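Long-range contact in peptidoglycan-binding domain 1 (Burkholderia, PDB 5NM7), which probably degrades bacterial peptidoglycan, as a modular phage endolysin that joins a peptidoglycan-binding domain to a lysozyme-like catalytic domain of the N-acetylmuramidase family: residues V114-Q125 and C171-Q182. Residues are numbered along the deposited sequence; the frame is centred on the assembly and turned at random.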
loop_
_atom_site.group_PDB
_atom_site.type_symbol
_atom_site.label_atom_id
_atom_site.label_comp_id
_atom_site.label_asym_id
_atom_site.label_seq_id
_atom_site.Cartn_x
_atom_site.Cartn_y
_atom_site.Cartn_z
ATOM N N VAL A 114 -3.113 8.226 -4.027
ATOM C CA VAL A 114 -4.341 7.844 -3.352
ATOM C C VAL A 114 -4.379 8.545 -1.993
ATOM O O VAL A 114 -3.364 8.588 -1.300
ATOM C CB VAL A 114 -4.437 6.310 -3.208
ATOM C CG1 VAL A 114 -5.687 5.932 -2.441
ATOM C CG2 VAL A 114 -4.478 5.670 -4.597
ATOM N N ILE A 115 -5.512 9.154 -1.687
ATOM C CA ILE A 115 -5.687 9.928 -0.449
ATOM C C ILE A 115 -6.993 9.631 0.204
ATOM O O ILE A 115 -7.940 9.151 -0.423
ATOM C CB ILE A 115 -5.583 11.465 -0.674
ATOM C CG1 ILE A 115 -6.579 11.930 -1.731
ATOM C CG2 ILE A 115 -4.184 11.857 -1.047
ATOM C CD1 ILE A 115 -6.858 13.395 -1.665
ATOM N N LEU A 116 -7.062 9.945 1.501
ATOM C CA LEU A 116 -8.317 10.017 2.215
ATOM C C LEU A 116 -8.231 11.174 3.171
ATOM O O LEU A 116 -7.326 11.239 4.018
ATOM C CB LEU A 116 -8.642 8.726 2.978
ATOM C CG LEU A 116 -10.090 8.583 3.449
ATOM C CD1 LEU A 116 -11.013 8.360 2.252
ATOM C CD2 LEU A 116 -10.225 7.408 4.412
ATOM N N TYR A 117 -9.134 12.130 2.996
ATOM C CA TYR A 117 -9.164 13.312 3.829
ATOM C C TYR A 117 -10.025 13.063 5.081
ATOM O O TYR A 117 -11.089 12.452 4.976
ATOM C CB TYR A 117 -9.692 14.482 2.992
ATOM C CG TYR A 117 -9.993 15.701 3.830
ATOM C CD1 TYR A 117 -11.277 15.959 4.239
ATOM C CD2 TYR A 117 -8.971 16.552 4.248
ATOM C CE1 TYR A 117 -11.574 17.039 5.037
ATOM C CE2 TYR A 117 -9.255 17.635 5.046
ATOM C CZ TYR A 117 -10.562 17.876 5.422
ATOM O OH TYR A 117 -10.883 18.950 6.233
ATOM N N GLU A 118 -9.514 13.474 6.247
ATOM C CA GLU A 118 -10.086 13.153 7.554
ATOM C C GLU A 118 -10.513 14.444 8.256
ATOM O O GLU A 118 -9.686 15.153 8.857
ATOM C CB GLU A 118 -9.063 12.423 8.425
ATOM C CG GLU A 118 -8.555 11.095 7.855
ATOM C CD GLU A 118 -9.554 9.964 7.978
ATOM O OE1 GLU A 118 -10.664 10.195 8.460
ATOM O OE2 GLU A 118 -9.205 8.827 7.585
ATOM N N ARG A 119 -11.802 14.746 8.148
ATOM C CA ARG A 119 -12.362 15.994 8.653
ATOM C C ARG A 119 -12.217 16.165 10.153
ATOM O O ARG A 119 -12.121 17.298 10.639
ATOM C CB ARG A 119 -13.828 16.118 8.272
ATOM C CG ARG A 119 -14.729 15.077 8.883
ATOM C CD ARG A 119 -16.137 15.287 8.420
ATOM N NE ARG A 119 -17.041 14.352 9.047
ATOM C CZ ARG A 119 -18.282 14.099 8.640
ATOM N NH1 ARG A 119 -18.816 14.758 7.603
ATOM N NH2 ARG A 119 -18.985 13.170 9.270
ATOM N N HIS A 120 -12.221 15.040 10.873
ATOM C CA HIS A 120 -11.988 15.091 12.338
ATOM C C HIS A 120 -10.545 15.400 12.707
ATOM O O HIS A 120 -10.296 16.037 13.735
ATOM C CB HIS A 120 -12.542 13.836 13.015
ATOM C CG HIS A 120 -11.717 12.622 12.818
ATOM N ND1 HIS A 120 -11.633 11.961 11.608
ATOM C CD2 HIS A 120 -10.928 11.933 13.678
ATOM C CE1 HIS A 120 -10.808 10.932 11.733
ATOM N NE2 HIS A 120 -10.399 10.876 12.988
ATOM N N ILE A 121 -9.588 15.007 11.869
ATOM C CA ILE A 121 -8.221 15.418 12.051
ATOM C C ILE A 121 -8.033 16.877 11.625
ATOM O O ILE A 121 -7.227 17.605 12.224
ATOM C CB ILE A 121 -7.227 14.497 11.296
ATOM C CG1 ILE A 121 -7.407 13.029 11.724
ATOM C CG2 ILE A 121 -5.794 14.929 11.521
ATOM C CD1 ILE A 121 -7.244 12.776 13.218
ATOM N N MET A 122 -8.724 17.311 10.564
ATOM C CA MET A 122 -8.672 18.734 10.189
ATOM C C MET A 122 -9.123 19.596 11.376
ATOM O O MET A 122 -8.427 20.548 11.746
ATOM C CB MET A 122 -9.566 19.044 8.996
ATOM C CG MET A 122 -9.459 20.499 8.517
ATOM S SD MET A 122 -7.872 20.874 7.816
ATOM C CE MET A 122 -8.248 22.379 6.903
ATOM N N TYR A 123 -10.259 19.237 11.952
ATOM C CA TYR A 123 -10.775 19.873 13.164
ATOM C C TYR A 123 -9.667 20.006 14.227
ATOM O O TYR A 123 -9.406 21.094 14.765
ATOM C CB TYR A 123 -11.952 19.062 13.714
ATOM C CG TYR A 123 -12.558 19.657 14.963
ATOM C CD1 TYR A 123 -13.318 20.837 14.905
ATOM C CD2 TYR A 123 -12.352 19.066 16.210
ATOM C CE1 TYR A 123 -13.873 21.401 16.049
ATOM C CE2 TYR A 123 -12.906 19.622 17.358
ATOM C CZ TYR A 123 -13.662 20.783 17.272
ATOM O OH TYR A 123 -14.210 21.334 18.409
ATOM N N ARG A 124 -8.980 18.899 14.461
ATOM C CA ARG A 124 -7.911 18.830 15.439
ATOM C C ARG A 124 -6.715 19.739 15.096
ATOM O O ARG A 124 -6.171 20.419 15.977
ATOM C CB ARG A 124 -7.454 17.372 15.534
ATOM C CG ARG A 124 -6.937 16.919 16.866
ATOM C CD ARG A 124 -6.666 15.409 16.839
ATOM N NE ARG A 124 -5.523 15.191 17.710
ATOM C CZ ARG A 124 -5.564 15.144 19.046
ATOM N NH1 ARG A 124 -6.715 15.210 19.713
ATOM N NH2 ARG A 124 -4.428 14.993 19.723
ATOM N N GLN A 125 -6.302 19.751 13.830
ATOM C CA GLN A 125 -5.135 20.511 13.406
ATOM C C GLN A 125 -5.397 22.019 13.400
ATOM O O GLN A 125 -4.473 22.815 13.665
ATOM C CB GLN A 125 -4.620 20.051 12.029
ATOM C CG GLN A 125 -4.164 18.601 11.992
ATOM C CD GLN A 125 -3.082 18.290 13.023
ATOM O OE1 GLN A 125 -3.372 17.748 14.090
ATOM N NE2 GLN A 125 -1.846 18.661 12.717
ATOM N N CYS A 171 -2.741 22.498 7.250
ATOM C CA CYS A 171 -3.628 21.668 8.059
ATOM C C CYS A 171 -4.352 20.593 7.249
ATOM O O CYS A 171 -4.481 19.430 7.681
ATOM C CB CYS A 171 -4.633 22.521 8.813
ATOM S SG CYS A 171 -3.852 23.392 10.216
ATOM N N ALA A 172 -4.820 20.992 6.067
ATOM C CA ALA A 172 -5.553 20.057 5.209
ATOM C C ALA A 172 -4.668 18.879 4.788
ATOM O O ALA A 172 -5.145 17.742 4.799
ATOM C CB ALA A 172 -6.093 20.761 3.963
ATOM N N LEU A 173 -3.412 19.149 4.437
ATOM C CA LEU A 173 -2.461 18.089 4.036
ATOM C C LEU A 173 -2.141 17.205 5.224
ATOM O O LEU A 173 -2.058 15.989 5.088
ATOM C CB LEU A 173 -1.198 18.667 3.455
ATOM C CG LEU A 173 -1.359 19.551 2.187
ATOM C CD1 LEU A 173 -0.030 20.178 1.820
ATOM C CD2 LEU A 173 -1.944 18.816 0.994
ATOM N N GLU A 174 -1.983 17.827 6.389
ATOM C CA GLU A 174 -1.803 17.072 7.653
ATOM C C GLU A 174 -2.972 16.146 8.019
ATOM O O GLU A 174 -2.757 15.070 8.602
ATOM C CB GLU A 174 -1.499 18.063 8.803
ATOM C CG GLU A 174 -0.120 18.681 8.688
ATOM C CD GLU A 174 0.172 19.674 9.817
ATOM O OE1 GLU A 174 -0.774 20.086 10.502
ATOM O OE2 GLU A 174 1.350 19.977 10.002
ATOM N N ALA A 175 -4.199 16.536 7.654
ATOM C CA ALA A 175 -5.409 15.807 7.907
ATOM C C ALA A 175 -5.752 14.823 6.773
ATOM O O ALA A 175 -6.885 14.315 6.732
ATOM C CB ALA A 175 -6.559 16.770 8.051
ATOM N N THR A 176 -4.797 14.530 5.908
ATOM C CA THR A 176 -5.034 13.612 4.806
ATOM C C THR A 176 -4.051 12.449 4.910
ATOM O O THR A 176 -2.903 12.652 5.294
ATOM C CB THR A 176 -4.886 14.357 3.478
ATOM O OG1 THR A 176 -5.859 15.397 3.459
ATOM C CG2 THR A 176 -5.130 13.428 2.289
ATOM N N SER A 177 -4.510 11.248 4.569
ATOM C CA SER A 177 -3.594 10.095 4.422
ATOM C C SER A 177 -3.132 9.903 3.004
ATOM O O SER A 177 -3.930 10.045 2.064
ATOM C CB SER A 177 -4.263 8.818 4.931
ATOM O OG SER A 177 -5.545 8.632 4.355
ATOM N N TRP A 178 -1.882 9.504 2.819
ATOM C CA TRP A 178 -1.237 9.533 1.507
ATOM C C TRP A 178 -0.635 8.237 1.106
ATOM O O TRP A 178 0.045 7.586 1.888
ATOM C CB TRP A 178 -0.110 10.561 1.534
ATOM C CG TRP A 178 -0.640 11.917 1.780
ATOM C CD1 TRP A 178 -0.905 12.508 2.986
ATOM C CD2 TRP A 178 -1.012 12.857 0.792
ATOM N NE1 TRP A 178 -1.437 13.734 2.810
ATOM C CE2 TRP A 178 -1.532 13.977 1.465
ATOM C CE3 TRP A 178 -0.989 12.842 -0.604
ATOM C CZ2 TRP A 178 -1.980 15.105 0.801
ATOM C CZ3 TRP A 178 -1.451 13.954 -1.261
ATOM C CH2 TRP A 178 -1.952 15.060 -0.568
ATOM N N GLY A 179 -0.876 7.871 -0.149
ATOM C CA GLY A 179 -0.165 6.808 -0.822
ATOM C C GLY A 179 -0.593 5.413 -0.393
ATOM O O GLY A 179 -1.620 5.230 0.255
ATOM N N ALA A 180 0.214 4.450 -0.834
ATOM C CA ALA A 180 -0.104 3.036 -0.769
ATOM C C ALA A 180 -0.312 2.573 0.667
ATOM O O ALA A 180 -1.131 1.680 0.910
ATOM C CB ALA A 180 1.006 2.219 -1.402
ATOM N N PHE A 181 0.382 3.223 1.628
ATOM C CA PHE A 181 0.213 2.894 3.058
ATOM C C PHE A 181 -0.601 3.882 3.866
ATOM O O PHE A 181 -0.719 3.757 5.072
ATOM C CB PHE A 181 1.598 2.658 3.680
ATOM C CG PHE A 181 2.273 1.481 3.102
ATOM C CD1 PHE A 181 2.035 0.200 3.602
ATOM C CD2 PHE A 181 3.062 1.602 1.996
ATOM C CE1 PHE A 181 2.608 -0.895 3.011
ATOM C CE2 PHE A 181 3.664 0.497 1.436
ATOM C CZ PHE A 181 3.410 -0.761 1.923
ATOM N N GLN A 182 -1.186 4.877 3.196
ATOM C CA GLN A 182 -2.110 5.798 3.815
ATOM C C GLN A 182 -1.556 6.407 5.108
ATOM O O GLN A 182 -2.185 6.328 6.178
ATOM C CB GLN A 182 -3.482 5.139 3.971
ATOM C CG GLN A 182 -4.160 4.921 2.631
ATOM C CD GLN A 182 -4.609 6.239 2.009
ATOM O OE1 GLN A 182 -5.593 6.814 2.460
ATOM N NE2 GLN A 182 -3.879 6.729 1.037
HETATM O O HOH W 1 -7.074 7.721 6.617
#
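Ile115 lays its CG2 methyl over one face of the Trp178 indole, a CH-pi contact 3.6 Å from the centroid of the six-membered ring, and Thr176 CG2 rests on the same face, offset toward the rim. Beta-branched Ile115 and Thr176 suit extended strands. At the ring edge, NE1 of Trp178 points almost straight at Leu173 O (3.3 Å). At the edge of the Tyr117 ring, Tyr117 CD2 lies 3.4 Å from Thr176 OG1, which donates a hydrogen bond to Ala172 O. The ring's own OH reaches Leu143 O.

Strands 115-117 and 176-178 run antiparallel in the small beta-sheet of the lysozyme-like N-acetylmuramidase domain. Leu116 and Ser177 form the hydrogen-bonded pair, with Ser177 N to Leu116 O at 2.9 Å and 169°. On their face, Ser177 OG donates to Gln182 OE1 and accepts a hydrogen bond from a water that donates another to Glu118 OE2; Tyr151 holds the other carboxylate oxygen.

Helix 119-128, which follows the first strand, packs against helix 169-174, which leads into the second. Small Ala175 lets helix 119-128 come close: Ala175 CB is 3.4 Å from Met122 N. With CG anti to the backbone N (chi1 -176°) and a bend at chi2, Met122 brings SD 3.8 Å from Cys171 CB. Gln125 NE2 donates a hydrogen bond to Glu174 OE1 (2.8 Å) from above the carboxylate plane, while Trp188 NE1 hydrogen-bonds to OE2.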